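Aldehyde dehydrogenase (Burkholderia vietnamiensis, PDB 5KF0) probably catalyses the NAD(P)+-dependent oxidation of aldehydes to carboxylic acids, and binds NADPH in this crystal. Local coordinates at residues C96-K101 and T190-L195; D28-D33 and A40-L45. One frame throughout, in Å; residues are numbered along the deposited sequence.

Contact 1. Residues C96-K101 and T190-L195; sequences CIEAGK and TPVGAL
E98 and T190 bring the two backbones to their nearest point, CA to CA 5.4 Å, near the end of helix 88-99 and the N-terminal end of helix 192-202. E98 CG sits between the backbone N and the carbonyl carbon (chi1 72°), and beyond it the chain runs extended toward the other helix. There OE1 takes the backbone N of V192 at 2.8 Å through its syn lone pair. OE2 takes the N of G193 at 2.9 Å, on the syn side but 16° out of the carboxylate plane. One carboxylate thus spans two successive amides, each bond fairly straight. T190 crosses the glutamate at about a right angle: its CB lies 3.8 Å from E98 CD, while its methyl CG2 is 3.3 Å from the E98 carbonyl O and touches A99 CB. The same carbonyl O accepts a hydrogen bond from K34 NZ. V192 CG2 lies 3.4 Å from E98 OE1. The hairpin of strands 29-32 and 39-43 covers the contact through V31 and T41. Amides near a helix N terminus lack an earlier carbonyl partner, and E98 supplies two acceptors from a helix distant in sequence; the N-terminal end of helix 192-202 would tend to stabilise negative charge on this buried carboxylate.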
loop_
_atom_site.group_PDB
_atom_site.type_symbol
_atom_site.label_atom_id
_atom_site.label_comp_id
_atom_site.label_asym_id
_atom_site.label_seq_id
_atom_site.Cartn_x
_atom_site.Cartn_y
_atom_site.Cartn_z
ATOM N N CYS A 96 -10.918 38.624 1.837
ATOM C CA CYS A 96 -10.226 39.845 2.217
ATOM C C CYS A 96 -11.077 40.673 3.175
ATOM O O CYS A 96 -10.589 41.161 4.200
ATOM C CB CYS A 96 -9.896 40.631 0.951
ATOM S SG CYS A 96 -8.982 42.122 1.186
ATOM N N ILE A 97 -12.362 40.821 2.862
ATOM C CA ILE A 97 -13.240 41.653 3.673
ATOM C C ILE A 97 -13.493 41.005 5.030
ATOM O O ILE A 97 -13.241 41.610 6.080
ATOM C CB ILE A 97 -14.554 41.923 2.923
ATOM C CG1 ILE A 97 -14.282 42.771 1.684
ATOM C CG2 ILE A 97 -15.560 42.635 3.839
ATOM C CD1 ILE A 97 -15.470 42.835 0.741
ATOM N N GLU A 98 -14.011 39.771 5.032
ATOM C CA GLU A 98 -14.533 39.214 6.274
ATOM C C GLU A 98 -13.439 38.721 7.214
ATOM O O GLU A 98 -13.686 38.623 8.421
ATOM C CB GLU A 98 -15.531 38.076 5.988
ATOM C CG GLU A 98 -14.959 36.768 5.471
ATOM C CD GLU A 98 -16.050 35.719 5.269
ATOM O OE1 GLU A 98 -17.144 35.894 5.851
ATOM O OE2 GLU A 98 -15.820 34.737 4.525
ATOM N N ALA A 99 -12.255 38.381 6.702
ATOM C CA ALA A 99 -11.145 38.008 7.568
ATOM C C ALA A 99 -10.103 39.106 7.697
ATOM O O ALA A 99 -9.170 38.960 8.493
ATOM C CB ALA A 99 -10.473 36.718 7.070
ATOM N N GLY A 100 -10.243 40.201 6.955
ATOM C CA GLY A 100 -9.211 41.222 6.949
ATOM C C GLY A 100 -7.892 40.719 6.407
ATOM O O GLY A 100 -6.835 41.252 6.759
ATOM N N LYS A 101 -7.931 39.720 5.538
ATOM C CA LYS A 101 -6.730 39.040 5.060
ATOM C C LYS A 101 -6.169 39.766 3.838
ATOM O O LYS A 101 -6.909 40.006 2.875
ATOM C CB LYS A 101 -7.054 37.583 4.721
ATOM C CG LYS A 101 -5.875 36.743 4.239
ATOM C CD LYS A 101 -6.307 35.259 4.157
ATOM C CE LYS A 101 -5.153 34.341 3.770
ATOM N NZ LYS A 101 -5.316 33.000 4.450
ATOM N N THR A 190 -16.570 34.900 10.047
ATOM C CA THR A 190 -16.198 34.677 8.644
ATOM C C THR A 190 -17.063 33.589 8.013
ATOM O O THR A 190 -16.549 32.555 7.570
ATOM C CB THR A 190 -14.718 34.293 8.524
ATOM O OG1 THR A 190 -14.476 33.067 9.238
ATOM C CG2 THR A 190 -13.791 35.389 9.069
ATOM N N PRO A 191 -18.382 33.802 7.912
ATOM C CA PRO A 191 -19.256 32.771 7.328
ATOM C C PRO A 191 -19.430 32.819 5.816
ATOM O O PRO A 191 -19.908 31.827 5.246
ATOM C CB PRO A 191 -20.601 33.052 8.013
ATOM C CG PRO A 191 -20.622 34.567 8.083
ATOM C CD PRO A 191 -19.162 34.968 8.374
ATOM N N VAL A 192 -19.063 33.919 5.152
ATOM C CA VAL A 192 -19.490 34.120 3.769
ATOM C C VAL A 192 -18.820 33.121 2.834
ATOM O O VAL A 192 -19.464 32.586 1.921
ATOM C CB VAL A 192 -19.219 35.566 3.328
ATOM C CG1 VAL A 192 -19.551 35.732 1.845
ATOM C CG2 VAL A 192 -20.037 36.532 4.191
ATOM N N GLY A 193 -17.519 32.882 3.015
ATOM C CA GLY A 193 -16.833 31.920 2.164
ATOM C C GLY A 193 -17.505 30.558 2.169
ATOM O O GLY A 193 -17.755 29.971 1.111
ATOM N N ALA A 194 -17.821 30.049 3.366
ATOM C CA ALA A 194 -18.518 28.767 3.482
ATOM C C ALA A 194 -19.879 28.792 2.791
ATOM O O ALA A 194 -20.308 27.774 2.225
ATOM C CB ALA A 194 -18.676 28.401 4.962
ATOM N N LEU A 195 -20.574 29.931 2.831
ATOM C CA LEU A 195 -21.876 30.024 2.176
ATOM C C LEU A 195 -21.746 30.119 0.660
ATOM O O LEU A 195 -22.670 29.733 -0.059
ATOM C CB LEU A 195 -22.664 31.217 2.717
ATOM C CG LEU A 195 -23.013 31.067 4.200
ATOM C CD1 LEU A 195 -23.591 32.370 4.732
ATOM C CD2 LEU A 195 -23.993 29.904 4.441
#

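Contact 2. Residues D28-D33 and A40-L45; sequences DLEVTD and ATRVAL
L29 and V43 form a hydrogen-bonded antiparallel pair, with V43 N to L29 O at 2.8 Å and L29 N to V43 O at 3.1 Å. Two residues along, V31 N reaches T41 O at 2.9 Å, and the V31 carbonyl receives two donors: A40 N at 2.8 Å and, weakly, T41 N. A40 and T41 therefore both face V31, a classic beta bulge. Between these pairs E30 and R42 make a non-hydrogen-bonded pair, where R42 CA brings its hydrogen to L29 O.

The strand directions make an angle of 157°, close to antiparallel, and together strands 29-32 and 39-43 make a beta hairpin at the margin of the N-terminal four-stranded sheet; 39-43 is the inner strand, joined on its far side to 13-18.

The charged contact lies on the E30 and R42 face. The two chains run side by side, pointing the same way, and E30 OE2 meets the guanidinium at its edge, 3.3 Å from NE. This salt bridge has weak hydrogen bonds from NE and NH2, the planes being turned 61° apart. A water in the guanidinium plane links the pair, donating to OE2 and accepting from NH2.

On the face of L29, V31 and V43 the contacts are apolar. L29 CG lies anti to the backbone N (chi1 178°), 3.8 Å from V43 CG2, and CD2 comes to 3.5 Å from the same methyl, while V31 CG2 packs 4.0 Å from V43 CG1.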
loop_
_atom_site.group_PDB
_atom_site.type_symbol
_atom_site.label_atom_id
_atom_site.label_comp_id
_atom_site.label_asym_id
_atom_site.label_seq_id
_atom_site.Cartn_x
_atom_site.Cartn_y
_atom_site.Cartn_z
ATOM N N ASP A 28 -29.831 38.124 10.908
ATOM C CA ASP A 28 -29.420 38.467 12.263
ATOM C C ASP A 28 -27.909 38.446 12.479
ATOM O O ASP A 28 -27.440 39.057 13.446
ATOM C CB ASP A 28 -30.106 37.537 13.265
ATOM C CG ASP A 28 -31.605 37.769 13.345
ATOM O OD1 ASP A 28 -32.059 38.897 13.054
ATOM O OD2 ASP A 28 -32.336 36.826 13.694
ATOM N N LEU A 29 -27.127 37.791 11.616
ATOM C CA LEU A 29 -25.678 37.720 11.804
ATOM C C LEU A 29 -24.998 38.803 10.966
ATOM O O LEU A 29 -24.940 38.711 9.736
ATOM C CB LEU A 29 -25.140 36.332 11.455
ATOM C CG LEU A 29 -23.612 36.189 11.571
ATOM C CD1 LEU A 29 -23.104 36.607 12.949
ATOM C CD2 LEU A 29 -23.165 34.751 11.266
ATOM N N GLU A 30 -24.485 39.833 11.636
ATOM C CA GLU A 30 -23.752 40.889 10.951
ATOM C C GLU A 30 -22.299 40.468 10.779
ATOM O O GLU A 30 -21.660 40.018 11.734
ATOM C CB GLU A 30 -23.838 42.197 11.738
ATOM C CG GLU A 30 -25.258 42.723 11.883
ATOM C CD GLU A 30 -25.315 44.101 12.516
ATOM O OE1 GLU A 30 -24.496 44.391 13.411
ATOM O OE2 GLU A 30 -26.182 44.898 12.104
ATOM N N VAL A 31 -21.776 40.621 9.567
ATOM C CA VAL A 31 -20.385 40.298 9.259
ATOM C C VAL A 31 -19.674 41.609 8.953
ATOM O O VAL A 31 -20.047 42.311 8.006
ATOM C CB VAL A 31 -20.281 39.325 8.075
ATOM C CG1 VAL A 31 -18.812 39.001 7.769
ATOM C CG2 VAL A 31 -21.099 38.058 8.345
ATOM N N THR A 32 -18.664 41.951 9.751
ATOM C CA THR A 32 -17.957 43.210 9.562
ATOM C C THR A 32 -16.761 43.049 8.634
ATOM O O THR A 32 -16.142 41.984 8.544
ATOM C CB THR A 32 -17.455 43.775 10.891
ATOM O OG1 THR A 32 -16.552 42.829 11.485
ATOM C CG2 THR A 32 -18.628 44.070 11.827
ATOM N N ASP A 33 -16.442 44.137 7.942
ATOM C CA ASP A 33 -15.135 44.296 7.326
ATOM C C ASP A 33 -14.117 44.500 8.445
ATOM O O ASP A 33 -14.244 45.432 9.240
ATOM C CB ASP A 33 -15.179 45.486 6.361
ATOM C CG ASP A 33 -13.863 45.738 5.637
ATOM O OD1 ASP A 33 -12.790 45.743 6.274
ATOM O OD2 ASP A 33 -13.909 45.993 4.414
ATOM N N ALA A 40 -20.380 44.637 6.523
ATOM C CA ALA A 40 -20.224 44.373 5.096
ATOM C C ALA A 40 -21.398 43.598 4.509
ATOM O O ALA A 40 -21.755 43.812 3.347
ATOM C CB ALA A 40 -18.922 43.601 4.842
ATOM N N THR A 41 -21.992 42.695 5.280
ATOM C CA THR A 41 -23.132 41.913 4.819
ATOM C C THR A 41 -23.824 41.348 6.046
ATOM O O THR A 41 -23.281 41.379 7.154
ATOM C CB THR A 41 -22.702 40.796 3.850
ATOM O OG1 THR A 41 -23.859 40.142 3.309
ATOM C CG2 THR A 41 -21.834 39.756 4.566
ATOM N N ARG A 42 -25.030 40.830 5.839
ATOM C CA ARG A 42 -25.797 40.195 6.902
ATOM C C ARG A 42 -26.202 38.812 6.425
ATOM O O ARG A 42 -26.631 38.655 5.280
ATOM C CB ARG A 42 -27.024 41.033 7.282
ATOM C CG ARG A 42 -26.641 42.382 7.873
ATOM C CD ARG A 42 -27.842 43.192 8.330
ATOM N NE ARG A 42 -27.413 44.394 9.047
ATOM C CZ ARG A 42 -27.018 45.513 8.446
ATOM N NH1 ARG A 42 -27.003 45.582 7.120
ATOM N NH2 ARG A 42 -26.633 46.561 9.163
ATOM N N VAL A 43 -26.042 37.807 7.278
ATOM C CA VAL A 43 -26.335 36.444 6.859
ATOM C C VAL A 43 -27.337 35.829 7.826
ATOM O O VAL A 43 -27.498 36.270 8.971
ATOM C CB VAL A 43 -25.062 35.567 6.744
ATOM C CG1 VAL A 43 -23.911 36.356 6.105
ATOM C CG2 VAL A 43 -24.667 35.002 8.080
ATOM N N ALA A 44 -28.037 34.806 7.337
ATOM C CA ALA A 44 -29.025 34.114 8.152
ATOM C C ALA A 44 -28.346 33.310 9.258
ATOM O O ALA A 44 -27.409 32.543 9.006
ATOM C CB ALA A 44 -29.886 33.201 7.272
ATOM N N LEU A 45 -28.837 33.478 10.484
ATOM C CA LEU A 45 -28.321 32.786 11.658
ATOM C C LEU A 45 -29.218 31.589 11.956
ATOM O O LEU A 45 -30.430 31.753 12.130
ATOM C CB LEU A 45 -28.287 33.740 12.850
ATOM C CG LEU A 45 -27.672 33.214 14.141
ATOM C CD1 LEU A 45 -26.155 33.013 13.969
ATOM C CD2 LEU A 45 -27.996 34.160 15.289
HETATM O O HOH W 1 -25.925 47.664 11.726
#

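How the contacts relate
From the N terminus, contact 2 comes first: 28-33 and 40-45 close a short hairpin connection, with six residues between the segments. Contact 1 opens later and spans 88 residues of mixed helix, strand and loop before T190-L195 comes back to C96-K101. The two are therefore in series, neither nested nor crossed, yet their centres lie about 10 Å apart. The hairpin packs on both segments of contact 1: I97 CG2 touches A40 CB at 3.6 Å, P191 CG meets V31 CG2 at 3.5 Å, and V192 CG2 meets T41 CG2 at 3.7 Å. Together they tie the N-terminal sheet to helices 88-99 and 192-202, with bound NADPH about 7 Å from the side chains of both T190 and L29.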